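PDB 5CI5: extracellular solute-binding protein family 1 from Pseudothermotoga lettingae, which probably serves as the extracellular sugar-binding component of an ABC transporter, holding alpha-D-tagatose between its two lobes. Local coordinates for residues W162-L166 and K224-F228; L207-Y212 and P371-Y376. All coordinates share one frame; numbering follows the deposited sequence.

Contact 1: residues W162-L166 and K224-F228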
ATOM      1  N   TRP A 162       9.152  11.674  16.212  1.00  8.38           N
ATOM      2  CA  TRP A 162      10.305  11.766  15.325  1.00  9.92           C
ATOM      3  C   TRP A 162      11.624  11.802  16.094  1.00  8.71           C
ATOM      4  O   TRP A 162      12.616  11.204  15.661  1.00 10.33           O
ATOM      5  CB  TRP A 162      10.209  12.995  14.450  1.00  8.48           C
ATOM      6  CG  TRP A 162       9.288  12.857  13.289  1.00  8.37           C
ATOM      7  CD1 TRP A 162       8.459  11.802  13.000  1.00 11.60           C
ATOM      8  CD2 TRP A 162       9.138  13.787  12.226  1.00 10.18           C
ATOM      9  NE1 TRP A 162       7.796  12.040  11.827  1.00 10.55           N
ATOM     10  CE2 TRP A 162       8.197  13.250  11.329  1.00 11.90           C
ATOM     11  CE3 TRP A 162       9.700  15.039  11.944  1.00 11.05           C
ATOM     12  CZ2 TRP A 162       7.814  13.913  10.163  1.00 10.41           C
ATOM     13  CZ3 TRP A 162       9.305  15.696  10.770  1.00  9.29           C
ATOM     14  CH2 TRP A 162       8.370  15.141   9.918  1.00  9.75           C
ATOM     15  N   ASP A 163      11.648  12.494  17.226  1.00  9.80           N
ATOM     16  CA  ASP A 163      12.886  12.579  17.991  1.00 11.78           C
ATOM     17  C   ASP A 163      13.282  11.184  18.492  1.00 10.94           C
ATOM     18  O   ASP A 163      14.450  10.777  18.433  1.00 11.41           O
ATOM     19  CB  ASP A 163      12.743  13.527  19.164  1.00 12.70           C
ATOM     20  CG  ASP A 163      12.772  14.995  18.738  1.00 19.37           C
ATOM     21  OD1 ASP A 163      13.162  15.289  17.586  1.00 21.98           O
ATOM     22  OD2 ASP A 163      12.410  15.842  19.568  1.00 26.94           O
ATOM     23  N   GLU A 164      12.293  10.438  18.963  1.00 10.35           N
ATOM     24  CA  GLU A 164      12.546   9.086  19.457  1.00 11.23           C
ATOM     25  C   GLU A 164      12.938   8.155  18.309  1.00 10.60           C
ATOM     26  O   GLU A 164      13.806   7.296  18.476  1.00 10.42           O
ATOM     27  CB  GLU A 164      11.319   8.557  20.200  1.00 11.86           C
ATOM     28  CG  GLU A 164      11.099   9.283  21.520  1.00  9.74           C
ATOM     29  CD  GLU A 164       9.764   8.957  22.182  1.00 16.78           C
ATOM     30  OE1 GLU A 164       8.954   8.211  21.605  1.00 19.80           O
ATOM     31  OE2 GLU A 164       9.530   9.469  23.295  1.00 19.25           O
ATOM     32  N   LEU A 165      12.346   8.361  17.134  1.00  9.73           N
ATOM     33  CA  LEU A 165      12.657   7.525  15.971  1.00  9.32           C
ATOM     34  C   LEU A 165      14.112   7.711  15.610  1.00 11.05           C
ATOM     35  O   LEU A 165      14.841   6.754  15.365  1.00 10.98           O
ATOM     36  CB  LEU A 165      11.759   7.878  14.777  1.00  8.28           C
ATOM     37  CG  LEU A 165      12.142   7.315  13.403  1.00 10.86           C
ATOM     38  CD1 LEU A 165      12.130   5.821  13.475  1.00 15.89           C
ATOM     39  CD2 LEU A 165      11.164   7.825  12.363  1.00 13.57           C
ATOM     40  N   LEU A 166      14.537   8.960  15.575  1.00 10.75           N
ATOM     41  CA  LEU A 166      15.926   9.260  15.205  1.00 11.32           C
ATOM     42  C   LEU A 166      16.892   8.644  16.200  1.00 12.09           C
ATOM     43  O   LEU A 166      17.916   8.038  15.823  1.00 11.77           O
ATOM     44  CB  LEU A 166      16.144  10.765  15.146  1.00  8.86           C
ATOM     45  CG  LEU A 166      17.548  11.254  14.810  1.00 10.35           C
ATOM     46  CD1 LEU A 166      18.002  10.664  13.486  1.00 10.65           C
ATOM     47  CD2 LEU A 166      17.619  12.760  14.770  1.00 10.82           C
ATOM     48  N   LYS A 224       9.765  20.473   6.039  1.00  9.47           N
ATOM     49  CA  LYS A 224      10.261  19.799   7.220  1.00  8.88           C
ATOM     50  C   LYS A 224      10.218  18.273   7.004  1.00  7.97           C
ATOM     51  O   LYS A 224      11.182  17.563   7.301  1.00  9.49           O
ATOM     52  CB  LYS A 224       9.441  20.201   8.449  1.00  8.56           C
ATOM     53  CG  LYS A 224      10.002  19.694   9.748  1.00 12.76           C
ATOM     54  CD  LYS A 224       9.126  20.046  10.916  1.00 14.07           C
ATOM     55  CE  LYS A 224       9.736  19.567  12.215  1.00 24.78           C
ATOM     56  NZ  LYS A 224       8.845  19.920  13.351  1.00 25.44           N
ATOM     57  N   ALA A 225       9.094  17.785   6.486  1.00  6.62           N
ATOM     58  CA  ALA A 225       8.930  16.353   6.183  1.00  6.15           C
ATOM     59  C   ALA A 225       9.939  15.886   5.149  1.00  8.26           C
ATOM     60  O   ALA A 225      10.553  14.843   5.311  1.00  8.51           O
ATOM     61  CB  ALA A 225       7.509  16.087   5.688  1.00  9.38           C
ATOM     62  N   LEU A 226      10.115  16.652   4.080  1.00  7.81           N
ATOM     63  CA  LEU A 226      11.072  16.283   3.046  1.00  7.16           C
ATOM     64  C   LEU A 226      12.507  16.212   3.590  1.00 11.19           C
ATOM     65  O   LEU A 226      13.248  15.279   3.291  1.00 10.58           O
ATOM     66  CB  LEU A 226      11.003  17.266   1.867  1.00  7.51           C
ATOM     67  CG  LEU A 226      11.976  16.985   0.726  1.00  8.25           C
ATOM     68  CD1 LEU A 226      11.851  15.562   0.165  1.00 10.49           C
ATOM     69  CD2 LEU A 226      11.807  18.011  -0.400  1.00 11.30           C
ATOM     70  N   LYS A 227      12.883  17.203   4.382  1.00 10.01           N
ATOM     71  CA  LYS A 227      14.230  17.241   4.958  1.00  8.83           C
ATOM     72  C   LYS A 227      14.462  16.077   5.928  1.00  6.61           C
ATOM     73  O   LYS A 227      15.494  15.416   5.850  1.00  9.46           O
ATOM     74  CB  LYS A 227      14.469  18.576   5.665  1.00  8.84           C
ATOM     75  CG  LYS A 227      14.665  19.695   4.692  1.00 11.57           C
ATOM     76  CD  LYS A 227      15.121  20.997   5.350  1.00 13.00           C
ATOM     77  CE  LYS A 227      15.412  22.019   4.258  1.00 14.59           C
ATOM     78  NZ  LYS A 227      16.052  23.250   4.787  1.00 20.36           N
ATOM     79  N   PHE A 228      13.493  15.739   6.770  1.00  8.25           N
ATOM     80  CA  PHE A 228      13.721  14.673   7.737  1.00  9.66           C
ATOM     81  C   PHE A 228      13.740  13.317   7.061  1.00 10.28           C
ATOM     82  O   PHE A 228      14.623  12.519   7.327  1.00  8.80           O
ATOM     83  CB  PHE A 228      12.667  14.698   8.847  1.00  9.95           C
ATOM     84  CG  PHE A 228      12.931  13.719   9.961  1.00  8.46           C
ATOM     85  CD1 PHE A 228      14.203  13.574  10.503  1.00 10.53           C
ATOM     86  CD2 PHE A 228      11.915  12.934  10.455  1.00  7.23           C
ATOM     87  CE1 PHE A 228      14.433  12.674  11.550  1.00 11.62           C
ATOM     88  CE2 PHE A 228      12.140  12.045  11.504  1.00  7.61           C
ATOM     89  CZ  PHE A 228      13.399  11.907  12.041  1.00  8.95           C
TER
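Trp162 and Phe228, one from each helix, reach past each other in opposite directions and fill the space between the helices. The two helix segments run nearly parallel, at 9°, but their axes stay 13.5 Å apart. Large side chains must bridge the gap. Phe228 brings the CD2-CE2 side of its ring over one face of the indole. Phe228 CD2 lies 3.4 Å from Trp162 CE3, offset toward the rim of the indole. The planes are inclined by 36°, so the pair is neither a parallel stack nor edge-to-face. Phe228 CG is anti to the backbone N (chi1 -174°), which carries the ring toward helix 162-172. There the far end of the ring enters a shallow hollow on that helix. Leu166 CB meets the ring edge at Phe228 CZ, 4.3 Å away, and Leu165 CD2 lies 4.4 Å from Phe228 CE2. In return, the six-membered ring of Trp162 is the bump that fills the hollow beside Ala225. Trp162 CH2 comes 4.0 Å from Ala225 CA, an ordinary packing distance, where the alanine adds little bulk. The extended Lys224 chain passes by, with Lys224 CE 4.2 Å from Trp162 CZ3, and its NZ continues to a salt bridge with Asp291. With an alanine here instead of Trp162, the Phe228 ring would probably lose the face it rests on and a gap open beside Ala225. The contact is plain packing between helices 162-172 and 220-234. Helix 190-202 closes in through Phe199, which meets the Trp162 ring and touches Ala225, while helix 397-413 packs against Leu226.

Contact 2: residues L207-Y212 and P371-Y376; sequences LLTDDY and PPIPQY
Three of the six residues in 371-376 are prolines, and two of them, Pro371 and Pro372, pack against Tyr212, which closes a type I beta turn with a positive phi of 63°. The contact joins two irregular loops in this periplasmic-binding-protein fold. Residues 209-212 form one turn, closed by Tyr212 N to Thr209 O. Pro372 centres an inverse gamma turn, and a second type I turn, 373-376, leads into helix 376-391. The interface is apolar. Pro371 sits in the middle and touches three residues with three ring atoms. Pro371 CD meets Leu207 CD2 at 3.8 Å, Pro371 CG meets Leu208 CD1 at 3.7 Å, and Pro371 CB faces Tyr212. The leucine chains cross this proline at about a right angle. Pro372 CD lies 3.6 Å from Tyr212 OH, and these two side chains also cross at about a right angle. Leu208 and Ile373 instead approach tip to tip, CD1 to CD1, at 3.7 Å. Ile373 holds CG1 between the backbone N and the carbonyl carbon (chi1 66°), which sends CD1 to Leu208 while CG2 turns to Tyr212. Leu207 CD2 also lies at the edge of the Tyr376 ring, 4.2 Å from Tyr376 CE1. The hydroxyl of Tyr376 hydrogen-bonds to Glu190, a residue of the tagatose pocket, and the Tyr376 side chain lies about 7 Å from the bound tagatose. Tyr376 is thus probably a second-shell residue that helps to position Glu190. Helix 397-413 adds Val408 to Leu208 and Leu412 to Ile373. The two faces of the Tyr212 ring meet different groups. Asp210 O lies over the centre of one face, and on the opposite face Ile373 CG2 makes a CH-pi contact, 4.1 Å from the ring centroid and 25° off the normal.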
ATOM      1  N   LEU A 207      -1.230  16.704   1.061  1.00  9.77           N
ATOM      2  CA  LEU A 207      -0.711  16.563  -0.298  1.00  8.73           C
ATOM      3  C   LEU A 207      -1.324  17.598  -1.247  1.00 11.54           C
ATOM      4  O   LEU A 207      -0.613  18.436  -1.826  1.00  9.14           O
ATOM      5  CB  LEU A 207      -0.966  15.141  -0.810  1.00  8.68           C
ATOM      6  CG  LEU A 207      -0.311  14.825  -2.169  1.00  8.61           C
ATOM      7  CD1 LEU A 207       1.191  14.708  -2.077  1.00 11.25           C
ATOM      8  CD2 LEU A 207      -0.905  13.558  -2.741  1.00 10.61           C
ATOM      9  N   LEU A 208      -2.642  17.529  -1.410  1.00 11.36           N
ATOM     10  CA  LEU A 208      -3.399  18.539  -2.147  1.00  9.82           C
ATOM     11  C   LEU A 208      -4.343  19.288  -1.239  1.00 14.57           C
ATOM     12  O   LEU A 208      -4.632  18.861  -0.110  1.00 13.27           O
ATOM     13  CB  LEU A 208      -4.202  17.879  -3.272  1.00  9.80           C
ATOM     14  CG  LEU A 208      -3.514  16.929  -4.257  1.00  8.57           C
ATOM     15  CD1 LEU A 208      -4.536  16.485  -5.339  1.00 12.82           C
ATOM     16  CD2 LEU A 208      -2.301  17.579  -4.907  1.00 12.45           C
ATOM     17  N   THR A 209      -4.844  20.417  -1.740  1.00 14.04           N
ATOM     18  CA  THR A 209      -5.914  21.111  -1.057  1.00 12.53           C
ATOM     19  C   THR A 209      -7.151  20.205  -0.995  1.00 14.99           C
ATOM     20  O   THR A 209      -7.261  19.229  -1.736  1.00 15.60           O
ATOM     21  CB  THR A 209      -6.241  22.456  -1.760  1.00 19.02           C
ATOM     22  OG1 THR A 209      -6.608  22.238  -3.130  1.00 16.34           O
ATOM     23  CG2 THR A 209      -5.015  23.373  -1.717  1.00 20.46           C
ATOM     24  N   ASP A 210      -8.060  20.515  -0.075  1.00 17.96           N
ATOM     25  CA  ASP A 210      -9.212  19.662   0.173  1.00 21.32           C
ATOM     26  C   ASP A 210     -10.080  19.442  -1.053  1.00 21.83           C
ATOM     27  O   ASP A 210     -10.688  18.375  -1.176  1.00 23.66           O
ATOM     28  CB  ASP A 210     -10.060  20.247   1.300  1.00 23.21           C
ATOM     29  CG  ASP A 210      -9.388  20.132   2.652  1.00 39.70           C
ATOM     30  OD1 ASP A 210      -8.365  19.418   2.753  1.00 38.52           O
ATOM     31  OD2 ASP A 210      -9.886  20.752   3.614  1.00 45.89           O
ATOM     32  N   ASP A 211     -10.134  20.419  -1.959  1.00 19.19           N
ATOM     33  CA  ASP A 211     -10.930  20.285  -3.172  1.00 21.57           C
ATOM     34  C   ASP A 211     -10.107  19.738  -4.355  1.00 26.28           C
ATOM     35  O   ASP A 211     -10.573  19.760  -5.497  1.00 19.98           O
ATOM     36  CB  ASP A 211     -11.587  21.636  -3.555  1.00 22.66           C
ATOM     37  CG  ASP A 211     -10.586  22.703  -4.023  1.00 30.27           C
ATOM     38  OD1 ASP A 211      -9.366  22.449  -4.126  1.00 21.92           O
ATOM     39  OD2 ASP A 211     -11.034  23.832  -4.310  1.00 35.19           O
ATOM     40  N   TYR A 212      -8.891  19.254  -4.070  1.00 18.84           N
ATOM     41  CA  TYR A 212      -7.995  18.657  -5.080  1.00 18.12           C
ATOM     42  C   TYR A 212      -7.525  19.569  -6.196  1.00 17.66           C
ATOM     43  O   TYR A 212      -6.991  19.083  -7.190  1.00 26.03           O
ATOM     44  CB  TYR A 212      -8.651  17.473  -5.773  1.00 25.19           C
ATOM     45  CG  TYR A 212      -9.327  16.524  -4.867  1.00 22.01           C
ATOM     46  CD1 TYR A 212      -8.667  15.981  -3.774  1.00 21.58           C
ATOM     47  CD2 TYR A 212     -10.642  16.144  -5.104  1.00 26.22           C
ATOM     48  CE1 TYR A 212      -9.291  15.097  -2.936  1.00 28.29           C
ATOM     49  CE2 TYR A 212     -11.275  15.258  -4.268  1.00 31.82           C
ATOM     50  CZ  TYR A 212     -10.592  14.740  -3.186  1.00 26.16           C
ATOM     51  OH  TYR A 212     -11.232  13.860  -2.351  1.00 32.51           O
ATOM     52  N   PRO A 371      -5.493  11.115  -3.084  1.00  7.12           N
ATOM     53  CA  PRO A 371      -6.690  11.726  -3.678  1.00 13.54           C
ATOM     54  C   PRO A 371      -7.308  10.868  -4.795  1.00  9.61           C
ATOM     55  O   PRO A 371      -6.579  10.444  -5.700  1.00  9.80           O
ATOM     56  CB  PRO A 371      -6.167  13.057  -4.227  1.00 12.87           C
ATOM     57  CG  PRO A 371      -4.727  12.881  -4.379  1.00 12.55           C
ATOM     58  CD  PRO A 371      -4.284  11.897  -3.341  1.00  8.05           C
ATOM     59  N   PRO A 372      -8.630  10.608  -4.717  1.00  8.68           N
ATOM     60  CA  PRO A 372      -9.300   9.701  -5.677  1.00  8.03           C
ATOM     61  C   PRO A 372      -9.613  10.423  -6.985  1.00 11.74           C
ATOM     62  O   PRO A 372     -10.781  10.639  -7.364  1.00 13.09           O
ATOM     63  CB  PRO A 372     -10.569   9.276  -4.919  1.00 12.90           C
ATOM     64  CG  PRO A 372     -10.887  10.471  -4.100  1.00 12.68           C
ATOM     65  CD  PRO A 372      -9.545  10.994  -3.630  1.00 10.46           C
ATOM     66  N   ILE A 373      -8.549  10.806  -7.680  1.00  9.35           N
ATOM     67  CA  ILE A 373      -8.658  11.609  -8.897  1.00  9.28           C
ATOM     68  C   ILE A 373      -7.790  11.025  -9.978  1.00 10.06           C
ATOM     69  O   ILE A 373      -6.769  10.362  -9.705  1.00 12.52           O
ATOM     70  CB  ILE A 373      -8.272  13.096  -8.631  1.00 10.92           C
ATOM     71  CG1 ILE A 373      -6.782  13.207  -8.273  1.00 10.93           C
ATOM     72  CG2 ILE A 373      -9.169  13.672  -7.537  1.00 12.29           C
ATOM     73  CD1 ILE A 373      -6.289  14.633  -8.015  1.00 11.62           C
ATOM     74  N   PRO A 374      -8.177  11.260 -11.233  1.00  8.97           N
ATOM     75  CA  PRO A 374      -7.478  10.635 -12.354  1.00  9.80           C
ATOM     76  C   PRO A 374      -6.056  11.125 -12.521  1.00 12.51           C
ATOM     77  O   PRO A 374      -5.265  10.485 -13.211  1.00 14.14           O
ATOM     78  CB  PRO A 374      -8.346  11.022 -13.571  1.00 14.06           C
ATOM     79  CG  PRO A 374      -9.552  11.647 -13.051  1.00 21.20           C
ATOM     80  CD  PRO A 374      -9.300  12.114 -11.675  1.00 11.40           C
ATOM     81  N   GLN A 375      -5.731  12.258 -11.908  1.00 10.34           N
ATOM     82  CA  GLN A 375      -4.398  12.819 -11.998  1.00  9.55           C
ATOM     83  C   GLN A 375      -3.401  12.173 -11.023  1.00 10.95           C
ATOM     84  O   GLN A 375      -2.202  12.481 -11.082  1.00  9.97           O
ATOM     85  CB  GLN A 375      -4.432  14.321 -11.711  1.00 10.76           C
ATOM     86  CG  GLN A 375      -5.172  15.120 -12.764  1.00 11.98           C
ATOM     87  CD  GLN A 375      -6.653  15.190 -12.539  1.00 13.68           C
ATOM     88  OE1 GLN A 375      -7.206  14.626 -11.593  1.00 12.69           O
ATOM     89  NE2 GLN A 375      -7.325  15.905 -13.432  1.00 30.09           N
ATOM     90  N   TYR A 376      -3.877  11.316 -10.110  1.00  9.43           N
ATOM     91  CA  TYR A 376      -3.025  10.931  -8.991  1.00 11.71           C
ATOM     92  C   TYR A 376      -1.715  10.233  -9.466  1.00  9.52           C
ATOM     93  O   TYR A 376      -0.631  10.552  -8.980  1.00  8.35           O
ATOM     94  CB  TYR A 376      -3.763  10.055  -7.970  1.00 10.83           C
ATOM     95  CG  TYR A 376      -2.754   9.603  -6.939  1.00  7.77           C
ATOM     96  CD1 TYR A 376      -2.195  10.525  -6.056  1.00  8.64           C
ATOM     97  CD2 TYR A 376      -2.251   8.315  -6.936  1.00  7.77           C
ATOM     98  CE1 TYR A 376      -1.227  10.156  -5.164  1.00 10.70           C
ATOM     99  CE2 TYR A 376      -1.268   7.948  -6.044  1.00  6.62           C
ATOM    100  CZ  TYR A 376      -0.758   8.867  -5.173  1.00  9.81           C
ATOM    101  OH  TYR A 376       0.250   8.524  -4.315  1.00  9.29           O
TER

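How the contacts relate
Following the chain from the N terminus, the first segment met is 162-166, on helix 162-172; then come helix 190-202 and the loop with 207-212. Contact 1 closes when helix 220-234 arrives with 224-228, enclosing 57 residues, 23 of them helical and none in a strand. Contact 2 closes much later, after 158 residues, when 371-376 comes back to 207-212. The first segment of contact 2 lies inside the loop of contact 1 and its second lies beyond it, so the two cross rather than nest. Their centres are 25 Å apart, and they do not touch. Helices 190-202 and 397-413 border both. Contact 1 joins two helices; contact 2 joins two loops, one of which brings Tyr376 near the sugar.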